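Local coordinates for protein beta-fructofuranosidase (PDB 3WPU) that belongs to the levansucrase/invertase family of beta-fructofuranosidases, whose members share a five-bladed beta-propeller fold, at residues Asn243-Thr249 against Phe260-Asn266. Numbering follows the deposited sequence.
Sequences NFRDPFT and FMVFEGN
Strands 245-249 and 260-266 form an antiparallel hairpin, their axes 4.6 Å apart at closest approach and 157° between directions. R245 and E264 make one hydrogen-bonded pair (R245 N to E264 O 3.0 Å, E264 N to R245 O 2.8 Å), and F248 and V262 the next (N to O 2.9 Å both ways). Between them the register slips by one residue in a beta bulge, where D246 takes positive phi and psi (74°/64°). T249 faces M261 in a non-hydrogen-bonded pair. At the other end, N243 N donates to N266 OD1 (3.1 Å), and a water joins N243 O (2.8 Å) to N266 N (3.0 Å). R245 (chi1 p) and E264 (chi1 t) share a face with F248 and V262; E264 OE1 lies over the guanidinium, 3.3 Å from R245 NE, so the attraction is purely electrostatic. R245 also pairs with E338. D246 OD2 lies only 3.8 Å from E264 OE1, and R339 N donates to OD2. Elsewhere, P247 CB packs on M261 SD (3.7 Å), and F244 meets F263 obliquely (CE1 to CE1 3.7 Å). D246 OD1 binds a glycerol, consistent with a pocket at the bulge, which carries the Arg-Asp-Pro (RDP) signature of this beta-propeller family.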
ATOM      1  N   ASN A 243       3.219  12.468   9.838  1.00 10.95           N
ATOM      2  CA  ASN A 243       3.252  11.483   8.770  1.00 10.34           C
ATOM      3  C   ASN A 243       3.042  12.141   7.424  1.00 10.53           C
ATOM      4  O   ASN A 243       2.177  12.993   7.288  1.00 10.19           O
ATOM      5  CB  ASN A 243       2.140  10.461   9.008  1.00 10.70           C
ATOM      6  CG  ASN A 243       2.261   9.790  10.361  1.00 11.75           C
ATOM      7  OD1 ASN A 243       1.403   9.928  11.243  1.00 14.31           O
ATOM      8  ND2 ASN A 243       3.316   9.059  10.521  1.00 10.90           N
ATOM      9  N   PHE A 244       3.819  11.718   6.437  1.00 10.46           N
ATOM     10  CA  PHE A 244       3.720  12.279   5.064  1.00  9.60           C
ATOM     11  C   PHE A 244       4.505  11.353   4.167  1.00  9.59           C
ATOM     12  O   PHE A 244       5.730  11.351   4.195  1.00  9.64           O
ATOM     13  CB  PHE A 244       4.249  13.717   4.983  1.00  9.55           C
ATOM     14  CG  PHE A 244       3.979  14.369   3.652  1.00  9.44           C
ATOM     15  CD1 PHE A 244       2.774  14.999   3.404  1.00  9.44           C
ATOM     16  CD2 PHE A 244       4.946  14.350   2.662  1.00  9.82           C
ATOM     17  CE1 PHE A 244       2.526  15.553   2.152  1.00  9.53           C
ATOM     18  CE2 PHE A 244       4.713  14.929   1.432  1.00  9.78           C
ATOM     19  CZ  PHE A 244       3.499  15.531   1.184  1.00  9.73           C
ATOM     20  N   ARG A 245       3.811  10.471   3.472  1.00  9.29           N
ATOM     21  CA  ARG A 245       4.479   9.422   2.699  1.00  9.23           C
ATOM     22  C   ARG A 245       3.537   8.623   1.828  1.00  9.41           C
ATOM     23  O   ARG A 245       2.315   8.812   1.885  1.00  9.36           O
ATOM     24  CB  ARG A 245       5.222   8.455   3.673  1.00  9.30           C
ATOM     25  CG  ARG A 245       4.354   7.783   4.715  1.00 10.27           C
ATOM     26  CD  ARG A 245       5.223   6.835   5.552  1.00 10.64           C
ATOM     27  NE  ARG A 245       4.495   6.250   6.661  1.00 11.31           N
ATOM     28  CZ  ARG A 245       4.282   6.812   7.842  1.00 11.95           C
ATOM     29  NH1 ARG A 245       4.777   8.004   8.147  1.00 12.03           N
ATOM     30  NH2 ARG A 245       3.609   6.141   8.767  1.00 13.92           N
ATOM     31  N   ASP A 246       4.137   7.750   1.018  1.00  9.69           N
ATOM     32  CA  ASP A 246       3.487   6.645   0.302  1.00  9.71           C
ATOM     33  C   ASP A 246       2.633   7.109  -0.911  1.00  9.33           C
ATOM     34  O   ASP A 246       1.427   6.858  -0.919  1.00  9.26           O
ATOM     35  CB  ASP A 246       2.575   5.828   1.211  1.00 10.77           C
ATOM     36  CG  ASP A 246       3.286   5.242   2.444  1.00 13.22           C
ATOM     37  OD1 ASP A 246       4.528   5.211   2.465  1.00 11.78           O
ATOM     38  OD2 ASP A 246       2.560   4.902   3.442  1.00 19.29           O
ATOM     39  N   PRO A 247       3.270   7.694  -1.934  1.00  9.03           N
ATOM     40  CA  PRO A 247       2.520   8.156  -3.127  1.00  9.07           C
ATOM     41  C   PRO A 247       2.050   6.993  -4.022  1.00  9.21           C
ATOM     42  O   PRO A 247       2.844   6.114  -4.396  1.00  9.25           O
ATOM     43  CB  PRO A 247       3.560   8.987  -3.880  1.00  9.15           C
ATOM     44  CG  PRO A 247       4.858   8.372  -3.500  1.00  9.42           C
ATOM     45  CD  PRO A 247       4.693   8.082  -2.041  1.00  9.24           C
ATOM     46  N   PHE A 248       0.767   7.026  -4.393  1.00  8.96           N
ATOM     47  CA  PHE A 248       0.160   6.104  -5.350  1.00  8.72           C
ATOM     48  C   PHE A 248      -0.540   6.950  -6.427  1.00  9.22           C
ATOM     49  O   PHE A 248      -1.442   7.698  -6.082  1.00  9.87           O
ATOM     50  CB  PHE A 248      -0.878   5.223  -4.625  1.00  9.21           C
ATOM     51  CG  PHE A 248      -1.716   4.357  -5.550  1.00  9.35           C
ATOM     52  CD1 PHE A 248      -1.290   3.095  -5.905  1.00  9.44           C
ATOM     53  CD2 PHE A 248      -2.916   4.827  -6.090  1.00  9.42           C
ATOM     54  CE1 PHE A 248      -2.028   2.284  -6.761  1.00 10.00           C
ATOM     55  CE2 PHE A 248      -3.671   4.014  -6.929  1.00  9.54           C
ATOM     56  CZ  PHE A 248      -3.227   2.763  -7.290  1.00  9.63           C
ATOM     57  N   THR A 249      -0.124   6.806  -7.685  1.00  9.15           N
ATOM     58  CA  THR A 249      -0.686   7.614  -8.810  1.00  9.64           C
ATOM     59  C   THR A 249      -1.629   6.803  -9.673  1.00  9.89           C
ATOM     60  O   THR A 249      -1.531   5.571  -9.751  1.00 10.37           O
ATOM     61  CB  THR A 249       0.409   8.252  -9.708  1.00 10.08           C
ATOM     62  OG1 THR A 249       0.954   7.292 -10.634  1.00 10.57           O
ATOM     63  CG2 THR A 249       1.495   8.941  -8.889  1.00 11.00           C
ATOM     64  N   PHE A 260      -3.721  11.735 -10.890  1.00 10.63           N
ATOM     65  CA  PHE A 260      -3.859  12.051  -9.476  1.00 10.14           C
ATOM     66  C   PHE A 260      -2.941  11.171  -8.670  1.00  9.73           C
ATOM     67  O   PHE A 260      -2.372  10.226  -9.191  1.00  9.95           O
ATOM     68  CB  PHE A 260      -5.290  11.862  -8.994  1.00 10.31           C
ATOM     69  CG  PHE A 260      -6.244  12.853  -9.592  1.00 11.05           C
ATOM     70  CD1 PHE A 260      -6.432  14.081  -8.984  1.00 11.40           C
ATOM     71  CD2 PHE A 260      -6.930  12.547 -10.744  1.00 11.62           C
ATOM     72  CE1 PHE A 260      -7.295  15.022  -9.543  1.00 11.94           C
ATOM     73  CE2 PHE A 260      -7.797  13.483 -11.303  1.00 11.41           C
ATOM     74  CZ  PHE A 260      -7.973  14.699 -10.695  1.00 11.74           C
ATOM     75  N   MET A 261      -2.802  11.549  -7.411  1.00  9.43           N
ATOM     76  CA  MET A 261      -1.999  10.802  -6.439  1.00  9.42           C
ATOM     77  C   MET A 261      -2.700  10.854  -5.100  1.00  9.60           C
ATOM     78  O   MET A 261      -3.177  11.905  -4.688  1.00  9.46           O
ATOM     79  CB  MET A 261      -0.622  11.462  -6.329  1.00  9.58           C
ATOM     80  CG  MET A 261       0.324  10.906  -5.236  1.00  9.97           C
ATOM     81  SD  MET A 261       1.669  12.056  -4.900  1.00 10.44           S
ATOM     82  CE  MET A 261       2.548  12.095  -6.460  1.00 10.38           C
ATOM     83  N   VAL A 262      -2.699   9.730  -4.385  1.00  9.71           N
ATOM     84  CA  VAL A 262      -3.027   9.727  -2.979  1.00  9.56           C
ATOM     85  C   VAL A 262      -1.791   9.369  -2.178  1.00  9.37           C
ATOM     86  O   VAL A 262      -0.825   8.795  -2.697  1.00  9.18           O
ATOM     87  CB  VAL A 262      -4.230   8.810  -2.599  1.00  9.54           C
ATOM     88  CG1 VAL A 262      -5.521   9.355  -3.210  1.00  9.52           C
ATOM     89  CG2 VAL A 262      -4.025   7.386  -3.038  1.00  9.60           C
ATOM     90  N   PHE A 263      -1.818   9.805  -0.932  1.00  9.16           N
ATOM     91  CA  PHE A 263      -0.701   9.602  -0.029  1.00  8.89           C
ATOM     92  C   PHE A 263      -1.207   9.756   1.398  1.00  8.77           C
ATOM     93  O   PHE A 263      -2.298  10.254   1.632  1.00  8.65           O
ATOM     94  CB  PHE A 263       0.413  10.627  -0.314  1.00  8.80           C
ATOM     95  CG  PHE A 263      -0.071  12.046  -0.328  1.00  8.82           C
ATOM     96  CD1 PHE A 263      -0.090  12.796   0.834  1.00  9.27           C
ATOM     97  CD2 PHE A 263      -0.535  12.611  -1.489  1.00  9.15           C
ATOM     98  CE1 PHE A 263      -0.576  14.077   0.850  1.00  9.50           C
ATOM     99  CE2 PHE A 263      -1.030  13.906  -1.481  1.00  9.40           C
ATOM    100  CZ  PHE A 263      -1.038  14.639  -0.320  1.00  9.14           C
ATOM    101  N   GLU A 264      -0.437   9.237   2.353  1.00  8.62           N
ATOM    102  CA  GLU A 264      -0.706   9.453   3.756  1.00  8.42           C
ATOM    103  C   GLU A 264      -0.233  10.813   4.243  1.00  8.39           C
ATOM    104  O   GLU A 264       0.901  11.210   3.990  1.00  8.65           O
ATOM    105  CB  GLU A 264       0.005   8.374   4.614  1.00  8.62           C
ATOM    106  CG  GLU A 264      -0.206   8.617   6.099  1.00  9.07           C
ATOM    107  CD  GLU A 264       0.510   7.615   6.988  1.00  9.95           C
ATOM    108  OE1 GLU A 264       1.297   6.821   6.467  1.00 11.11           O
ATOM    109  OE2 GLU A 264       0.280   7.666   8.217  1.00 10.71           O
ATOM    110  N   GLY A 265      -1.096  11.501   4.978  1.00  8.38           N
ATOM    111  CA  GLY A 265      -0.733  12.695   5.731  1.00  9.03           C
ATOM    112  C   GLY A 265      -1.299  12.668   7.137  1.00  9.58           C
ATOM    113  O   GLY A 265      -1.820  11.628   7.599  1.00  9.81           O
ATOM    114  N   ASN A 266      -1.178  13.799   7.839  1.00  9.82           N
ATOM    115  CA  ASN A 266      -2.003  14.066   9.004  1.00 10.70           C
ATOM    116  C   ASN A 266      -2.779  15.345   8.754  1.00 10.14           C
ATOM    117  O   ASN A 266      -2.354  16.202   7.984  1.00 10.13           O
ATOM    118  CB  ASN A 266      -1.182  14.278  10.278  1.00 12.00           C
ATOM    119  CG  ASN A 266      -0.496  13.009  10.792  1.00 13.78           C
ATOM    120  OD1 ASN A 266       0.598  13.083  11.321  1.00 19.54           O
ATOM    121  ND2 ASN A 266      -1.125  11.894  10.682  1.00 15.30           N
TER
HETATM  122  O   HOH W   1       1.089  15.514   6.744  1.00  8.65           O